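Local coordinates for protein protease LasA (Pseudomonas aeruginosa, PDB 3IT7) that cleaves the pentaglycine cross-links of staphylococcal peptidoglycan and helps degrade host elastin, working as a secreted zinc metalloendopeptidase of the M23 family, at residues Leu62-Val67 and His81-Gln86; Ala54-Val59 and Gln92-Thr97. All coordinates share one frame; numbering follows the deposited sequence. Where two conformers were deposited one is given.

Interaction 1. Residues Leu62-Val67 and His81-Gln86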
ATOM      1  N   LEU A  62     -12.490   1.499   9.065  1.00  6.55           N
ATOM      2  CA  LEU A  62     -12.075   1.864  10.421  1.00  6.99           C
ATOM      3  C   LEU A  62     -12.294   3.347  10.756  1.00  7.02           C
ATOM      4  O   LEU A  62     -12.355   3.718  11.932  1.00  7.20           O
ATOM      5  CB  LEU A  62     -10.619   1.438  10.668  1.00  7.34           C
ATOM      6  CG  LEU A  62     -10.181   0.008  10.285  1.00  8.83           C
ATOM      7  CD1 LEU A  62      -8.913  -0.393  11.039  1.00 10.77           C
ATOM      8  CD2 LEU A  62     -11.276  -1.039  10.517  1.00 10.03           C
ATOM      9  N   SER A  63     -12.403   4.176   9.715  1.00  7.00           N
ATOM     10  CA  SER A  63     -12.737   5.604   9.804  1.00  6.98           C
ATOM     11  C   SER A  63     -12.888   6.101   8.367  1.00  7.06           C
ATOM     12  O   SER A  63     -12.737   5.316   7.434  1.00  6.87           O
ATOM     13  CB  SER A  63     -11.635   6.398  10.517  1.00  7.15           C
ATOM     14  OG  SER A  63     -10.471   6.499   9.704  1.00  6.87           O
ATOM     15  N   ARG A  64     -13.159   7.392   8.172  1.00  6.98           N
ATOM     16  CA  ARG A  64     -13.224   7.935   6.808  1.00  7.23           C
ATOM     17  C   ARG A  64     -11.871   7.931   6.074  1.00  6.68           C
ATOM     18  O   ARG A  64     -11.823   8.195   4.871  1.00  6.50           O
ATOM     19  CB  ARG A  64     -13.832   9.343   6.789  1.00  7.64           C
ATOM     20  CG  ARG A  64     -12.937  10.425   7.384  1.00  9.74           C
ATOM     21  CD  ARG A  64     -13.440  11.821   7.026  1.00 13.09           C
ATOM     22  NE  ARG A  64     -13.289  12.125   5.602  1.00 15.15           N
ATOM     23  CZ  ARG A  64     -14.014  13.029   4.946  1.00 17.68           C
ATOM     24  NH1 ARG A  64     -14.958  13.725   5.575  1.00 17.83           N
ATOM     25  NH2 ARG A  64     -13.806  13.229   3.651  1.00 18.32           N
ATOM     26  N   CYS A  65     -10.786   7.627   6.789  1.00  5.96           N
ATOM     27  CA  CYS A  65      -9.451   7.642   6.190  1.00  5.82           C
ATOM     28  C   CYS A  65      -8.661   6.334   6.343  1.00  5.28           C
ATOM     29  O   CYS A  65      -7.480   6.279   6.018  1.00  4.92           O
ATOM     30  CB  CYS A  65      -8.644   8.851   6.691  1.00  6.09           C
ATOM     31  SG  CYS A  65      -8.259   8.835   8.449  0.84  7.40           S
ATOM     32  N   GLN A  66      -9.326   5.284   6.828  1.00  5.04           N
ATOM     33  CA  GLN A  66      -8.673   3.994   7.050  1.00  4.70           C
ATOM     34  C   GLN A  66      -9.566   2.801   6.702  1.00  4.72           C
ATOM     35  O   GLN A  66     -10.715   2.726   7.157  1.00  4.25           O
ATOM     36  CB  GLN A  66      -8.159   3.872   8.485  1.00  4.23           C
ATOM     37  CG  GLN A  66      -7.214   2.687   8.674  1.00  4.58           C
ATOM     38  CD  GLN A  66      -6.672   2.541  10.085  1.00  5.69           C
ATOM     39  OE1 GLN A  66      -5.800   1.710  10.331  1.00  5.96           O
ATOM     40  NE2 GLN A  66      -7.180   3.347  11.016  1.00  4.84           N
ATOM     41  N   VAL A  67      -9.016   1.881   5.906  1.00  4.51           N
ATOM     42  CA  VAL A  67      -9.714   0.664   5.453  1.00  4.81           C
ATOM     43  C   VAL A  67      -8.805  -0.564   5.566  1.00  4.50           C
ATOM     44  O   VAL A  67      -7.604  -0.478   5.286  1.00  4.28           O
ATOM     45  CB  VAL A  67     -10.171   0.795   3.973  1.00  5.20           C
ATOM     46  CG1 VAL A  67     -10.719  -0.525   3.440  1.00  5.93           C
ATOM     47  CG2 VAL A  67     -11.223   1.865   3.832  1.00  6.08           C
ATOM     48  N   HIS A  81      -4.763   7.142   5.404  1.00  2.54           N
ATOM     49  CA  HIS A  81      -4.807   8.466   4.744  1.00  2.97           C
ATOM     50  C   HIS A  81      -5.700   8.410   3.493  1.00  3.03           C
ATOM     51  O   HIS A  81      -5.425   9.074   2.487  1.00  2.71           O
ATOM     52  CB  HIS A  81      -3.415   8.999   4.349  1.00  2.85           C
ATOM     53  CG  HIS A  81      -2.436   9.094   5.477  1.00  3.60           C
ATOM     54  ND1 HIS A  81      -2.710   9.758   6.653  1.00  3.74           N
ATOM     55  CD2 HIS A  81      -1.162   8.647   5.585  1.00  3.55           C
ATOM     56  CE1 HIS A  81      -1.650   9.703   7.443  1.00  5.19           C
ATOM     57  NE2 HIS A  81      -0.698   9.033   6.818  1.00  4.73           N
ATOM     58  N   MET A  82      -6.748   7.595   3.573  1.00  3.33           N
ATOM     59  CA  MET A  82      -7.757   7.454   2.519  1.00  3.97           C
ATOM     60  C   MET A  82      -8.763   8.609   2.535  1.00  4.29           C
ATOM     61  O   MET A  82      -8.893   9.314   3.535  1.00  4.14           O
ATOM     62  CB  MET A  82      -8.540   6.158   2.734  1.00  3.81           C
ATOM     63  CG  MET A  82      -7.719   4.875   2.601  1.00  4.85           C
ATOM     64  SD  MET A  82      -7.213   4.546   0.898  0.70  3.56           S
ATOM     65  CE  MET A  82      -8.809   4.237   0.140  1.00  5.18           C
ATOM     66  N   ASP A  83      -9.473   8.776   1.421  1.00  4.43           N
ATOM     67  CA  ASP A  83     -10.656   9.631   1.348  1.00  4.90           C
ATOM     68  C   ASP A  83     -11.602   9.017   0.311  1.00  4.75           C
ATOM     69  O   ASP A  83     -11.224   8.087  -0.420  1.00  4.23           O
ATOM     70  CB  ASP A  83     -10.261  11.077   0.981  1.00  5.13           C
ATOM     71  CG  ASP A  83     -11.402  12.091   1.173  1.00  6.32           C
ATOM     72  OD1 ASP A  83     -12.487  11.736   1.689  1.00  6.57           O
ATOM     73  OD2 ASP A  83     -11.202  13.268   0.801  1.00  7.05           O
ATOM     74  N   GLN A  84     -12.841   9.505   0.276  1.00  5.11           N
ATOM     75  CA  GLN A  84     -13.846   9.056  -0.699  1.00  5.42           C
ATOM     76  C   GLN A  84     -14.018   7.530  -0.708  1.00  5.77           C
ATOM     77  O   GLN A  84     -14.135   6.913  -1.770  1.00  5.75           O
ATOM     78  CB  GLN A  84     -13.508   9.564  -2.106  1.00  5.38           C
ATOM     79  CG  GLN A  84     -13.226  11.058  -2.171  1.00  6.18           C
ATOM     80  CD  GLN A  84     -13.041  11.579  -3.590  1.00  7.02           C
ATOM     81  OE1 GLN A  84     -12.820  10.814  -4.535  1.00  7.04           O
ATOM     82  NE2 GLN A  84     -13.134  12.891  -3.741  1.00  6.45           N
ATOM     83  N   ILE A  85     -14.039   6.932   0.481  1.00  6.06           N
ATOM     84  CA  ILE A  85     -14.156   5.483   0.606  1.00  6.61           C
ATOM     85  C   ILE A  85     -15.480   5.000  -0.007  1.00  7.11           C
ATOM     86  O   ILE A  85     -16.557   5.477   0.353  1.00  6.69           O
ATOM     87  CB  ILE A  85     -13.981   5.023   2.077  1.00  6.45           C
ATOM     88  CG1 ILE A  85     -12.558   5.332   2.558  1.00  6.63           C
ATOM     89  CG2 ILE A  85     -14.280   3.527   2.229  1.00  6.36           C
ATOM     90  CD1 ILE A  85     -12.328   5.095   4.049  1.00  5.83           C
ATOM     91  N   GLN A  86     -15.381   4.073  -0.957  1.00  7.68           N
ATOM     92  CA  GLN A  86     -16.569   3.601  -1.679  1.00  8.19           C
ATOM     93  C   GLN A  86     -16.917   2.137  -1.418  1.00  8.44           C
ATOM     94  O   GLN A  86     -17.669   1.525  -2.175  1.00  8.93           O
ATOM     95  CB  GLN A  86     -16.429   3.872  -3.174  1.00  8.16           C
ATOM     96  CG  GLN A  86     -15.284   3.149  -3.852  1.00  8.43           C
ATOM     97  CD  GLN A  86     -15.199   3.491  -5.315  1.00  8.55           C
ATOM     98  OE1 GLN A  86     -15.020   4.654  -5.675  1.00  9.21           O
ATOM     99  NE2 GLN A  86     -15.324   2.481  -6.173  1.00  7.33           N
TER
HETATM  100  O   HOH W   1     -13.931   8.306   3.175  1.00  5.83           O
HETATM  101  O   HOH W   2     -10.742  11.123   4.876  1.00  8.17           O
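R64 turns its CG in between its own backbone N and carbonyl carbon (chi1 71°), and a further bend at chi3 brings the guanidinium alongside D83, whose CG extends opposite the backbone N (chi1 -168°). The two side chains run side by side in the same direction, and NH2 of R64 makes a 2.8 Å salt bridge to OD1 of D83. The carboxylate lies near the edge of the guanidinium, the two planes 53° apart. D83 OD1 is gripped a second time, from its other face, by the backbone N of Q84 at 2.7 Å, which should help fix the carboxylate's rotation. A short acidic side chain suits this place because it can serve its own loop and the arginine together.

Two waters extend the link: one accepts from R64 NE at 2.8 Å and probably donates to M82 O, while the other donates to R64 O and accepts from I85 N. Between the backbones, M82 N donates to C65 O at 2.9 Å. Apart from the salt bridge, I85 CD1 touches V67 CG2 at 3.4 Å and also reaches the carbonyls of S63 and R64; a long branched isoleucine fills the angle between turn and strand. The type I turn S63-Q66 is braced by an ST turn, C65 N donating to S63 OG at 3.1 Å; S63 OG also hydrogen-bonds to E112 OE2.

The turn closes the hairpin of strands 57-63 and 66-70 over the end of strand 75-83. The disulfide C65-C111 ties it to the loop after helix 106-109, whose T108 touches both R64 and D83. H81, probably an active-site proton donor or acceptor, hydrogen-bonds through ND1 to A109 O, and its side chain touches H122 of strand 121-127, a zinc ligand.

Interaction 2. Residues Ala54-Val59 and Gln92-Thr97; sequences AHAGTV and QVSADT
V93, in a hydrogen-bonded antiparallel pair with G57, packs its side chain on V59, on the opposite face of the sheet from those of T58 and Q92. From CB, CG1 stands opposite the carbonyl carbon (chi1 -61°) and meets V59 CG2 at 3.9 Å. The other branch, CG2, is wedged between the backbone N and the carbonyl carbon; it packs against G57 O at 3.7 Å as well as V59 CG2. The two valines cross at about a right angle, and V69 of strand 66-70 also touches V93, so a compact branched residue fits well.

G57 N donates to V93 O and V93 N to G57 O, both at 3.0 Å. The backbone of G57 takes angles at which a CB would jam against the preceding carbonyl, which explains the glycine. Next along, T58 and Q92 are a non-hydrogen-bonded pair. In one of the two conformers of Q92, its NE2 donates to T58 OG1 at 3.1 Å, with the hydroxyl near the amide plane, and also hydrogen-bonds to G90 O. Beyond the ladder, A95 CB rests on A54 O at 3.7 Å, small enough to let the chains run close.

The chemistry implies that strand 92-93 joins strand 57-63, in the large antiparallel sheet of the M23 peptidase domain, chiefly by backbone bonds and aliphatic contacts, with a probably mobile polar clasp at its exposed end.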
ATOM      1  N   ALA A  54      -5.302  -4.710  -2.811  1.00  2.59           N
ATOM      2  CA  ALA A  54      -4.130  -5.465  -3.246  1.00  3.12           C
ATOM      3  C   ALA A  54      -4.472  -6.940  -3.516  1.00  3.28           C
ATOM      4  O   ALA A  54      -3.789  -7.613  -4.284  1.00  3.69           O
ATOM      5  CB  ALA A  54      -3.015  -5.357  -2.196  1.00  2.68           C
ATOM      6  N   HIS A  55      -5.540  -7.421  -2.885  1.00  3.39           N
ATOM      7  CA  HIS A  55      -5.946  -8.827  -2.923  1.00  3.60           C
ATOM      8  C   HIS A  55      -7.431  -8.929  -2.555  1.00  3.52           C
ATOM      9  O   HIS A  55      -8.046  -7.939  -2.145  1.00  2.94           O
ATOM     10  CB  HIS A  55      -5.110  -9.650  -1.928  1.00  3.75           C
ATOM     11  CG  HIS A  55      -5.203  -9.158  -0.515  1.00  5.06           C
ATOM     12  ND1 HIS A  55      -6.181  -9.582   0.361  1.00  5.75           N
ATOM     13  CD2 HIS A  55      -4.457  -8.250   0.163  1.00  6.42           C
ATOM     14  CE1 HIS A  55      -6.022  -8.970   1.523  1.00  6.72           C
ATOM     15  NE2 HIS A  55      -4.987  -8.151   1.426  1.00  6.11           N
ATOM     16  N   ALA A  56      -7.988 -10.133  -2.694  1.00  3.87           N
ATOM     17  CA  ALA A  56      -9.390 -10.404  -2.368  1.00  4.14           C
ATOM     18  C   ALA A  56      -9.594 -10.486  -0.869  1.00  4.34           C
ATOM     19  O   ALA A  56      -8.669 -10.823  -0.132  1.00  4.33           O
ATOM     20  CB  ALA A  56      -9.852 -11.710  -3.025  1.00  4.06           C
ATOM     21  N   GLY A  57     -10.809 -10.186  -0.420  1.00  4.64           N
ATOM     22  CA  GLY A  57     -11.157 -10.370   0.980  1.00  4.64           C
ATOM     23  C   GLY A  57     -12.346  -9.565   1.453  1.00  5.13           C
ATOM     24  O   GLY A  57     -13.104  -9.019   0.644  1.00  5.03           O
ATOM     25  N   THR A  58     -12.497  -9.510   2.778  1.00  5.20           N
ATOM     26  CA  THR A  58     -13.570  -8.779   3.446  1.00  5.46           C
ATOM     27  C   THR A  58     -13.076  -7.393   3.881  1.00  5.38           C
ATOM     28  O   THR A  58     -12.080  -7.272   4.613  1.00  4.81           O
ATOM     29  CB  THR A  58     -14.068  -9.547   4.708  1.00  5.68           C
ATOM     30  OG1 THR A  58     -14.466 -10.876   4.353  1.00  6.20           O
ATOM     31  CG2 THR A  58     -15.243  -8.825   5.376  1.00  6.24           C
ATOM     32  N   VAL A  59     -13.782  -6.363   3.424  1.00  5.31           N
ATOM     33  CA  VAL A  59     -13.538  -4.983   3.845  1.00  5.42           C
ATOM     34  C   VAL A  59     -14.040  -4.712   5.267  1.00  5.48           C
ATOM     35  O   VAL A  59     -15.132  -5.152   5.645  1.00  5.73           O
ATOM     36  CB  VAL A  59     -14.221  -3.975   2.887  1.00  5.59           C
ATOM     37  CG1 VAL A  59     -14.289  -2.564   3.520  1.00  4.94           C
ATOM     38  CG2 VAL A  59     -13.491  -3.931   1.550  1.00  5.16           C
ATOM     39  N   GLN A  92     -17.332  -7.799   0.073  1.00  6.92           N
ATOM     40  CA  GLN A  92     -16.334  -8.666  -0.548  0.50  6.76           C
ATOM     41  C   GLN A  92     -15.719  -7.977  -1.763  1.00  6.54           C
ATOM     42  O   GLN A  92     -16.434  -7.450  -2.611  1.00  6.65           O
ATOM     43  CB  GLN A  92     -16.952 -10.011  -0.946  0.50  6.79           C
ATOM     44  CG  GLN A  92     -17.591 -10.759   0.211  0.50  6.76           C
ATOM     45  CD  GLN A  92     -16.623 -11.018   1.352  0.50  7.52           C
ATOM     46  OE1 GLN A  92     -15.577 -11.638   1.167  0.50  7.75           O
ATOM     47  NE2 GLN A  92     -16.981 -10.558   2.545  0.50  7.97           N
ATOM     48  N   VAL A  93     -14.391  -7.976  -1.832  1.00  6.05           N
ATOM     49  CA  VAL A  93     -13.676  -7.369  -2.955  1.00  5.74           C
ATOM     50  C   VAL A  93     -12.626  -8.333  -3.509  1.00  5.70           C
ATOM     51  O   VAL A  93     -12.299  -9.334  -2.867  1.00  5.54           O
ATOM     52  CB  VAL A  93     -13.002  -6.009  -2.572  1.00  5.64           C
ATOM     53  CG1 VAL A  93     -14.042  -4.989  -2.127  1.00  5.44           C
ATOM     54  CG2 VAL A  93     -11.934  -6.195  -1.493  1.00  5.81           C
ATOM     55  N   SER A  94     -12.129  -8.024  -4.704  1.00  5.25           N
ATOM     56  CA  SER A  94     -11.001  -8.725  -5.310  1.00  5.54           C
ATOM     57  C   SER A  94      -9.870  -7.729  -5.579  1.00  5.50           C
ATOM     58  O   SER A  94     -10.079  -6.512  -5.516  1.00  5.32           O
ATOM     59  CB  SER A  94     -11.429  -9.371  -6.633  1.00  5.43           C
ATOM     60  OG  SER A  94     -12.402 -10.375  -6.418  1.00  6.47           O
ATOM     61  N   ALA A  95      -8.679  -8.245  -5.886  1.00  5.14           N
ATOM     62  CA  ALA A  95      -7.564  -7.395  -6.309  1.00  5.24           C
ATOM     63  C   ALA A  95      -8.039  -6.394  -7.365  1.00  5.30           C
ATOM     64  O   ALA A  95      -8.821  -6.746  -8.248  1.00  5.42           O
ATOM     65  CB  ALA A  95      -6.416  -8.247  -6.859  1.00  4.88           C
ATOM     66  N   ASP A  96      -7.575  -5.151  -7.254  1.00  5.32           N
ATOM     67  CA  ASP A  96      -7.878  -4.077  -8.218  1.00  5.70           C
ATOM     68  C   ASP A  96      -9.287  -3.454  -8.076  1.00  5.66           C
ATOM     69  O   ASP A  96      -9.665  -2.578  -8.861  1.00  5.42           O
ATOM     70  CB  ASP A  96      -7.610  -4.539  -9.667  1.00  5.95           C
ATOM     71  CG  ASP A  96      -7.118  -3.413 -10.570  1.00  7.46           C
ATOM     72  OD1 ASP A  96      -6.142  -2.717 -10.201  1.00  8.65           O
ATOM     73  OD2 ASP A  96      -7.693  -3.240 -11.675  1.00  8.92           O
ATOM     74  N   THR A  97     -10.055  -3.896  -7.077  1.00  5.56           N
ATOM     75  CA  THR A  97     -11.326  -3.245  -6.746  1.00  5.53           C
ATOM     76  C   THR A  97     -11.025  -1.915  -6.058  1.00  5.28           C
ATOM     77  O   THR A  97     -10.310  -1.885  -5.053  1.00  5.19           O
ATOM     78  CB  THR A  97     -12.201  -4.124  -5.819  1.00  5.72           C
ATOM     79  OG1 THR A  97     -12.495  -5.365  -6.472  1.00  7.01           O
ATOM     80  CG2 THR A  97     -13.508  -3.423  -5.467  1.00  5.61           C
TER

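Overall arrangement
From the N terminus the chain first enters interaction 2 at A54-V59 and continues along strand 57-63 into the turn of interaction 1 at L62-V67. It returns through strand 66-70 and comes back along strand 75-83, whose end closes the inner loop at H81-Q86. A short connection then brings Q92-T97 beside A54-V59 and closes the outer loop. Interaction 1 is therefore nested within interaction 2, without crossing. Strand 57-63 serves both and neighbours 66-70 and 92-93 in the same sheet. The two contacts, with centres about 15 Å apart, meet where V67 CG1 packs on V59 CG1 at 4.1 Å.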